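Long-range contacts in CdiA-CT toxin, Conserved domain protein (PDB 4ZQU), which is the C-terminal toxin domain of a contact-dependent inhibition protein, probably a nuclease of the PD-(D/E)XK superfamily, and forms a complex with its immunity protein CdiI: residues A[40-46]-A[92-96]; A[35-39]-A[57-61]. All blocks are in the same frame, centred on the assembly; numbering follows the deposited sequence.

Contact 1: A[40-46]-A[92-96]; sequences LDTQTMA and VPVNT
With CG anti to the backbone N (chi1 -175°) and further bends at chi2 and chi3, the Met45 side chain doubles back and brings its CE to CD of the Pro93 ring, while at Asn95 a chi1 of 67° sets CG between the backbone N and the carbonyl carbon and carries the amide to the helix. The setting is the PD-(D/E)XK-like fold, at the C-terminal ends of its two inner, parallel strands, 33-39 and 85-92: the first leads into helix 42-47, the second into the loop before helix 98-113. The ring of Pro93 fits against the first turn of the helix. Its CD packs on Met45 CE at 3.6 Å, its CG reaches Met45 CB at the same separation, and its CB meets Thr42 CG2, also at 3.6 Å. Met45 CE also touches Val92 CG1 (4.0 Å), and Leu40 CD1 is 4.3 Å from Val92 CG1. Asp41 caps the helix, its OD1 accepting from Thr44 N and Thr44 OG1. Across the loop, Thr96 OG1 donates to Pro93 O from above the carbonyl plane and lies 3.5 Å from Met45 CE. Helix 98-113 adds Trp101 and Ile104 against Val92 and Thr96. Thr42 O is gripped twice, by Ala46 N within the helix and by Asn95 ND2 at 3.1 Å. The latter bond is fairly straight, the amide nitrogen tilted 19° from the carbonyl plane. The other end of that amide, Asn95 OD1, is buried without a polar partner, 3.6 Å from Thr42 CA.

Contact 2: A[35-39]-A[57-61]; sequences VSAKS and SIKKN
Strand 35-39 and helix 57-61 run nearly antiparallel, at 167° between their directions, with axes 10.6 Å apart at closest approach. Lys38 spans the gap. Its chain is extended through chi3 and bends at chi4 (62°), which turns NZ to Ser57 OG, 2.9 Å away. On the way the aliphatic part lies alongside the helix: Lys38 CE approaches Ile58 CG1 to 4.2 Å and Lys38 CD comes equally near Asn61 CB. The ammonium group also donates to a water, 3.1 Å from Lys38 NZ, and the same water accepts from Asn61 ND2 at 2.8 Å, so that it bridges strand and helix one turn along from Ser57. Asn61 ND2 makes a further, weak bond of 3.5 Å to Ser36 OG, whose stronger partner is the carbonyl oxygen of Thr23. The contact is largely polar; its apolar part is the Lys38 methylenes against Ile58 and the Asn61 CB. It is strand-to-helix packing in a beta-alpha-beta crossover, helix 53-66 lying in sequence between the parallel neighbours 33-39 and 85-92. Leu90 and Val88 of the latter touch Ile58 and Asn61, and Ala107 of helix 98-113 meets Ile58. Helix 3-9 packs on the other face, against Val35, Ala37 and Ser39.

In the fold
From the N terminus the chain passes through helix 3-9 and strand 26-27 into strand 33-39, which supplies the first segment of contact 2 and leads directly into that of contact 1. Helix 53-66 then returns to the strand, and contact 2 closes a short loop that includes helix 42-47. The chain goes on through the hairpin 70-79 to strand 85-92, after which the loop 92-96 meets helix 42-47 and contact 1 closes a longer loop. The segments alternate, so the two loops cross. The contact centres are 14 Å apart: contact 2 packs helix 53-66 on the sheet near the middle of the domain, and contact 1 joins the segments following two adjacent strands, farther out.

Contact 1: A[40-46]-A[92-96]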
ATOM      1  N   LEU A  40      -4.584  21.022  10.178  1.00 39.14           N
ATOM      2  CA  LEU A  40      -4.799  21.526  11.526  1.00 39.02           C
ATOM      3  C   LEU A  40      -5.852  22.620  11.496  1.00 39.54           C
ATOM      4  O   LEU A  40      -5.650  23.652  10.864  1.00 38.95           O
ATOM      5  CB  LEU A  40      -3.497  22.062  12.113  1.00 38.48           C
ATOM      6  CG  LEU A  40      -2.394  21.030  12.332  1.00 39.20           C
ATOM      7  CD1 LEU A  40      -1.058  21.718  12.525  1.00 37.89           C
ATOM      8  CD2 LEU A  40      -2.724  20.159  13.530  1.00 40.99           C
ATOM      9  N   ASP A  41      -6.983  22.399  12.158  1.00 41.71           N
ATOM     10  CA  ASP A  41      -8.015  23.428  12.195  1.00 44.29           C
ATOM     11  C   ASP A  41      -7.765  24.393  13.352  1.00 44.44           C
ATOM     12  O   ASP A  41      -6.817  24.220  14.120  1.00 41.21           O
ATOM     13  CB  ASP A  41      -9.421  22.810  12.281  1.00 46.80           C
ATOM     14  CG  ASP A  41      -9.584  21.855  13.452  1.00 48.81           C
ATOM     15  OD1 ASP A  41      -8.976  22.080  14.518  1.00 50.16           O
ATOM     16  OD2 ASP A  41     -10.343  20.874  13.303  1.00 49.60           O
ATOM     17  N   THR A  42      -8.617  25.408  13.462  1.00 46.53           N
ATOM     18  CA  THR A  42      -8.440  26.468  14.449  1.00 48.40           C
ATOM     19  C   THR A  42      -8.501  25.943  15.880  1.00 49.23           C
ATOM     20  O   THR A  42      -7.777  26.417  16.755  1.00 49.57           O
ATOM     21  CB  THR A  42      -9.504  27.570  14.282  1.00 50.11           C
ATOM     22  OG1 THR A  42     -10.811  27.001  14.430  1.00 52.91           O
ATOM     23  CG2 THR A  42      -9.389  28.217  12.910  1.00 48.44           C
ATOM     24  N   GLN A  43      -9.366  24.961  16.108  1.00 49.42           N
ATOM     25  CA  GLN A  43      -9.551  24.407  17.442  1.00 50.32           C
ATOM     26  C   GLN A  43      -8.357  23.569  17.882  1.00 47.48           C
ATOM     27  O   GLN A  43      -7.877  23.706  19.009  1.00 46.47           O
ATOM     28  CB  GLN A  43     -10.828  23.570  17.495  1.00 53.18           C
ATOM     29  CG  GLN A  43     -12.095  24.381  17.292  1.00 55.89           C
ATOM     30  CD  GLN A  43     -12.345  25.374  18.411  1.00 59.19           C
ATOM     31  OE1 GLN A  43     -12.058  26.564  18.278  1.00 60.23           O
ATOM     32  NE2 GLN A  43     -12.886  24.887  19.523  1.00 60.88           N
ATOM     33  N   THR A  44      -7.884  22.704  16.988  1.00 45.28           N
ATOM     34  CA  THR A  44      -6.743  21.841  17.279  1.00 43.01           C
ATOM     35  C   THR A  44      -5.459  22.659  17.407  1.00 40.36           C
ATOM     36  O   THR A  44      -4.596  22.357  18.234  1.00 38.79           O
ATOM     37  CB  THR A  44      -6.563  20.766  16.189  1.00 41.93           C
ATOM     38  OG1 THR A  44      -7.799  20.066  16.001  1.00 44.09           O
ATOM     39  CG2 THR A  44      -5.483  19.772  16.585  1.00 41.25           C
ATOM     40  N   MET A  45      -5.342  23.699  16.587  1.00 39.51           N
ATOM     41  CA  MET A  45      -4.200  24.603  16.653  1.00 39.40           C
ATOM     42  C   MET A  45      -4.196  25.357  17.979  1.00 40.40           C
ATOM     43  O   MET A  45      -3.142  25.599  18.568  1.00 39.11           O
ATOM     44  CB  MET A  45      -4.219  25.585  15.477  1.00 39.58           C
ATOM     45  CG  MET A  45      -2.998  26.484  15.407  1.00 39.86           C
ATOM     46  SD  MET A  45      -1.468  25.550  15.195  1.00 46.07           S
ATOM     47  CE  MET A  45      -1.540  25.169  13.452  1.00 33.97           C
ATOM     48  N   ALA A  46      -5.386  25.720  18.447  1.00 43.06           N
ATOM     49  CA  ALA A  46      -5.534  26.375  19.737  1.00 44.54           C
ATOM     50  C   ALA A  46      -5.237  25.404  20.875  1.00 48.86           C
ATOM     51  O   ALA A  46      -4.680  25.791  21.903  1.00 52.82           O
ATOM     52  CB  ALA A  46      -6.931  26.950  19.882  1.00 44.93           C
ATOM     53  N   VAL A  92      -2.718  24.870   7.700  1.00 33.84           N
ATOM     54  CA  VAL A  92      -2.709  25.560   8.987  1.00 34.88           C
ATOM     55  C   VAL A  92      -3.658  26.762   8.963  1.00 35.29           C
ATOM     56  O   VAL A  92      -3.791  27.437   7.942  1.00 34.33           O
ATOM     57  CB  VAL A  92      -1.284  26.023   9.380  1.00 34.16           C
ATOM     58  CG1 VAL A  92      -0.376  24.821   9.604  1.00 31.24           C
ATOM     59  CG2 VAL A  92      -0.703  26.952   8.326  1.00 35.38           C
ATOM     60  N   PRO A  93      -4.333  27.024  10.094  1.00 36.71           N
ATOM     61  CA  PRO A  93      -5.343  28.083  10.182  1.00 39.11           C
ATOM     62  C   PRO A  93      -4.755  29.475  10.393  1.00 43.74           C
ATOM     63  O   PRO A  93      -3.538  29.637  10.472  1.00 44.01           O
ATOM     64  CB  PRO A  93      -6.170  27.660  11.394  1.00 38.80           C
ATOM     65  CG  PRO A  93      -5.197  26.963  12.266  1.00 38.32           C
ATOM     66  CD  PRO A  93      -4.213  26.279  11.358  1.00 36.59           C
ATOM     67  N   VAL A  94      -5.631  30.468  10.493  1.00 48.67           N
ATOM     68  CA  VAL A  94      -5.220  31.861  10.612  1.00 50.35           C
ATOM     69  C   VAL A  94      -4.784  32.225  12.028  1.00 51.14           C
ATOM     70  O   VAL A  94      -4.005  33.158  12.220  1.00 51.94           O
ATOM     71  CB  VAL A  94      -6.354  32.809  10.179  1.00 51.04           C
ATOM     72  CG1 VAL A  94      -6.659  32.625   8.701  1.00 51.05           C
ATOM     73  CG2 VAL A  94      -7.600  32.564  11.016  1.00 50.52           C
ATOM     74  N   ASN A  95      -5.280  31.485  13.016  1.00 51.38           N
ATOM     75  CA  ASN A  95      -4.955  31.768  14.411  1.00 53.05           C
ATOM     76  C   ASN A  95      -3.631  31.141  14.840  1.00 50.89           C
ATOM     77  O   ASN A  95      -3.329  31.062  16.032  1.00 51.77           O
ATOM     78  CB  ASN A  95      -6.081  31.289  15.335  1.00 54.22           C
ATOM     79  CG  ASN A  95      -6.219  29.777  15.357  1.00 52.24           C
ATOM     80  OD1 ASN A  95      -6.014  29.109  14.346  1.00 50.72           O
ATOM     81  ND2 ASN A  95      -6.571  29.231  16.517  1.00 51.49           N
ATOM     82  N   THR A  96      -2.847  30.693  13.863  1.00 47.69           N
ATOM     83  CA  THR A  96      -1.520  30.156  14.129  1.00 44.14           C
ATOM     84  C   THR A  96      -0.602  31.266  14.627  1.00 44.75           C
ATOM     85  O   THR A  96      -0.356  32.243  13.919  1.00 45.15           O
ATOM     86  CB  THR A  96      -0.908  29.505  12.873  1.00 39.85           C
ATOM     87  OG1 THR A  96      -1.780  28.474  12.390  1.00 37.30           O
ATOM     88  CG2 THR A  96       0.457  28.910  13.191  1.00 37.75           C
TER

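Contact 2: A[35-39]-A[57-61]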
ATOM      1  N   VAL A  35       1.927  11.388  -1.256  1.00 31.60           N
ATOM      2  CA  VAL A  35       1.505  12.603  -0.583  1.00 32.48           C
ATOM      3  C   VAL A  35       0.706  12.278   0.671  1.00 32.16           C
ATOM      4  O   VAL A  35      -0.233  11.483   0.634  1.00 30.40           O
ATOM      5  CB  VAL A  35       0.653  13.497  -1.505  1.00 34.37           C
ATOM      6  CG1 VAL A  35       0.135  14.707  -0.744  1.00 36.66           C
ATOM      7  CG2 VAL A  35       1.456  13.934  -2.717  1.00 34.76           C
ATOM      8  N   SER A  36       1.092  12.889   1.785  1.00 33.31           N
ATOM      9  CA  SER A  36       0.318  12.788   3.014  1.00 32.38           C
ATOM     10  C   SER A  36      -0.377  14.111   3.309  1.00 31.91           C
ATOM     11  O   SER A  36       0.280  15.135   3.504  1.00 32.33           O
ATOM     12  CB  SER A  36       1.206  12.389   4.186  1.00 34.19           C
ATOM     13  OG  SER A  36       0.431  12.259   5.365  1.00 35.99           O
ATOM     14  N   ALA A  37      -1.707  14.082   3.332  1.00 29.67           N
ATOM     15  CA  ALA A  37      -2.506  15.277   3.573  1.00 29.42           C
ATOM     16  C   ALA A  37      -2.825  15.433   5.052  1.00 33.02           C
ATOM     17  O   ALA A  37      -3.679  14.728   5.590  1.00 37.24           O
ATOM     18  CB  ALA A  37      -3.794  15.228   2.756  1.00 27.75           C
ATOM     19  N   LYS A  38      -2.132  16.359   5.705  1.00 32.83           N
ATOM     20  CA  LYS A  38      -2.371  16.647   7.113  1.00 34.83           C
ATOM     21  C   LYS A  38      -3.004  18.024   7.264  1.00 33.66           C
ATOM     22  O   LYS A  38      -2.635  18.965   6.564  1.00 33.66           O
ATOM     23  CB  LYS A  38      -1.065  16.563   7.909  1.00 40.08           C
ATOM     24  CG  LYS A  38      -1.226  16.800   9.409  1.00 45.48           C
ATOM     25  CD  LYS A  38       0.096  16.666  10.155  1.00 47.50           C
ATOM     26  CE  LYS A  38      -0.051  17.081  11.613  1.00 50.09           C
ATOM     27  NZ  LYS A  38      -1.020  16.220  12.348  1.00 51.48           N
ATOM     28  N   SER A  39      -3.959  18.142   8.178  1.00 34.07           N
ATOM     29  CA  SER A  39      -4.652  19.407   8.385  1.00 34.49           C
ATOM     30  C   SER A  39      -4.786  19.751   9.861  1.00 36.25           C
ATOM     31  O   SER A  39      -5.066  18.890  10.692  1.00 38.09           O
ATOM     32  CB  SER A  39      -6.037  19.369   7.738  1.00 34.20           C
ATOM     33  OG  SER A  39      -6.735  20.584   7.963  1.00 36.37           O
ATOM     34  N   SER A  57       3.269  16.860  16.707  1.00 36.11           N
ATOM     35  CA  SER A  57       2.208  16.337  15.850  1.00 37.51           C
ATOM     36  C   SER A  57       2.682  16.152  14.416  1.00 38.65           C
ATOM     37  O   SER A  57       2.403  15.132  13.786  1.00 40.71           O
ATOM     38  CB  SER A  57       0.997  17.267  15.876  1.00 37.94           C
ATOM     39  OG  SER A  57      -0.010  16.805  14.992  1.00 39.72           O
ATOM     40  N   ILE A  58       3.406  17.143  13.911  1.00 37.89           N
ATOM     41  CA  ILE A  58       3.925  17.099  12.549  1.00 35.78           C
ATOM     42  C   ILE A  58       5.077  16.110  12.431  1.00 34.77           C
ATOM     43  O   ILE A  58       5.113  15.297  11.510  1.00 36.86           O
ATOM     44  CB  ILE A  58       4.401  18.484  12.083  1.00 33.78           C
ATOM     45  CG1 ILE A  58       3.294  19.522  12.287  1.00 32.37           C
ATOM     46  CG2 ILE A  58       4.832  18.432  10.628  1.00 33.27           C
ATOM     47  CD1 ILE A  58       3.705  20.933  11.926  1.00 30.22           C
ATOM     48  N   LYS A  59       6.015  16.187  13.369  1.00 33.62           N
ATOM     49  CA  LYS A  59       7.139  15.262  13.408  1.00 34.13           C
ATOM     50  C   LYS A  59       6.656  13.820  13.488  1.00 37.21           C
ATOM     51  O   LYS A  59       7.259  12.917  12.909  1.00 38.72           O
ATOM     52  CB  LYS A  59       8.048  15.570  14.595  1.00 35.67           C
ATOM     53  CG  LYS A  59       9.365  14.829  14.555  1.00 38.59           C
ATOM     54  CD  LYS A  59       9.795  14.360  15.930  1.00 40.48           C
ATOM     55  CE  LYS A  59      10.953  13.382  15.823  1.00 41.72           C
ATOM     56  NZ  LYS A  59      11.077  12.534  17.038  1.00 44.70           N
ATOM     57  N   LYS A  60       5.562  13.616  14.213  1.00 38.41           N
ATOM     58  CA  LYS A  60       4.975  12.295  14.358  1.00 42.16           C
ATOM     59  C   LYS A  60       4.548  11.772  12.993  1.00 43.16           C
ATOM     60  O   LYS A  60       4.715  10.593  12.688  1.00 46.38           O
ATOM     61  CB  LYS A  60       3.788  12.338  15.321  1.00 46.51           C
ATOM     62  CG  LYS A  60       2.975  11.059  15.391  1.00 52.02           C
ATOM     63  CD  LYS A  60       2.186  10.990  16.688  1.00 55.93           C
ATOM     64  CE  LYS A  60       0.688  11.012  16.422  1.00 59.17           C
ATOM     65  NZ  LYS A  60       0.022   9.736  16.813  1.00 64.21           N
ATOM     66  N   ASN A  61       4.011  12.663  12.166  1.00 41.17           N
ATOM     67  CA  ASN A  61       3.618  12.297  10.814  1.00 40.95           C
ATOM     68  C   ASN A  61       4.831  12.084   9.919  1.00 40.31           C
ATOM     69  O   ASN A  61       4.894  11.107   9.178  1.00 42.99           O
ATOM     70  CB  ASN A  61       2.709  13.366  10.210  1.00 41.21           C
ATOM     71  CG  ASN A  61       2.172  12.971   8.844  1.00 44.86           C
ATOM     72  OD1 ASN A  61       2.881  13.038   7.841  1.00 45.27           O
ATOM     73  ND2 ASN A  61       0.911  12.561   8.801  1.00 46.87           N
TER
HETATM   74  O   HOH W   1      -0.746  13.566  10.838  1.00 46.58           O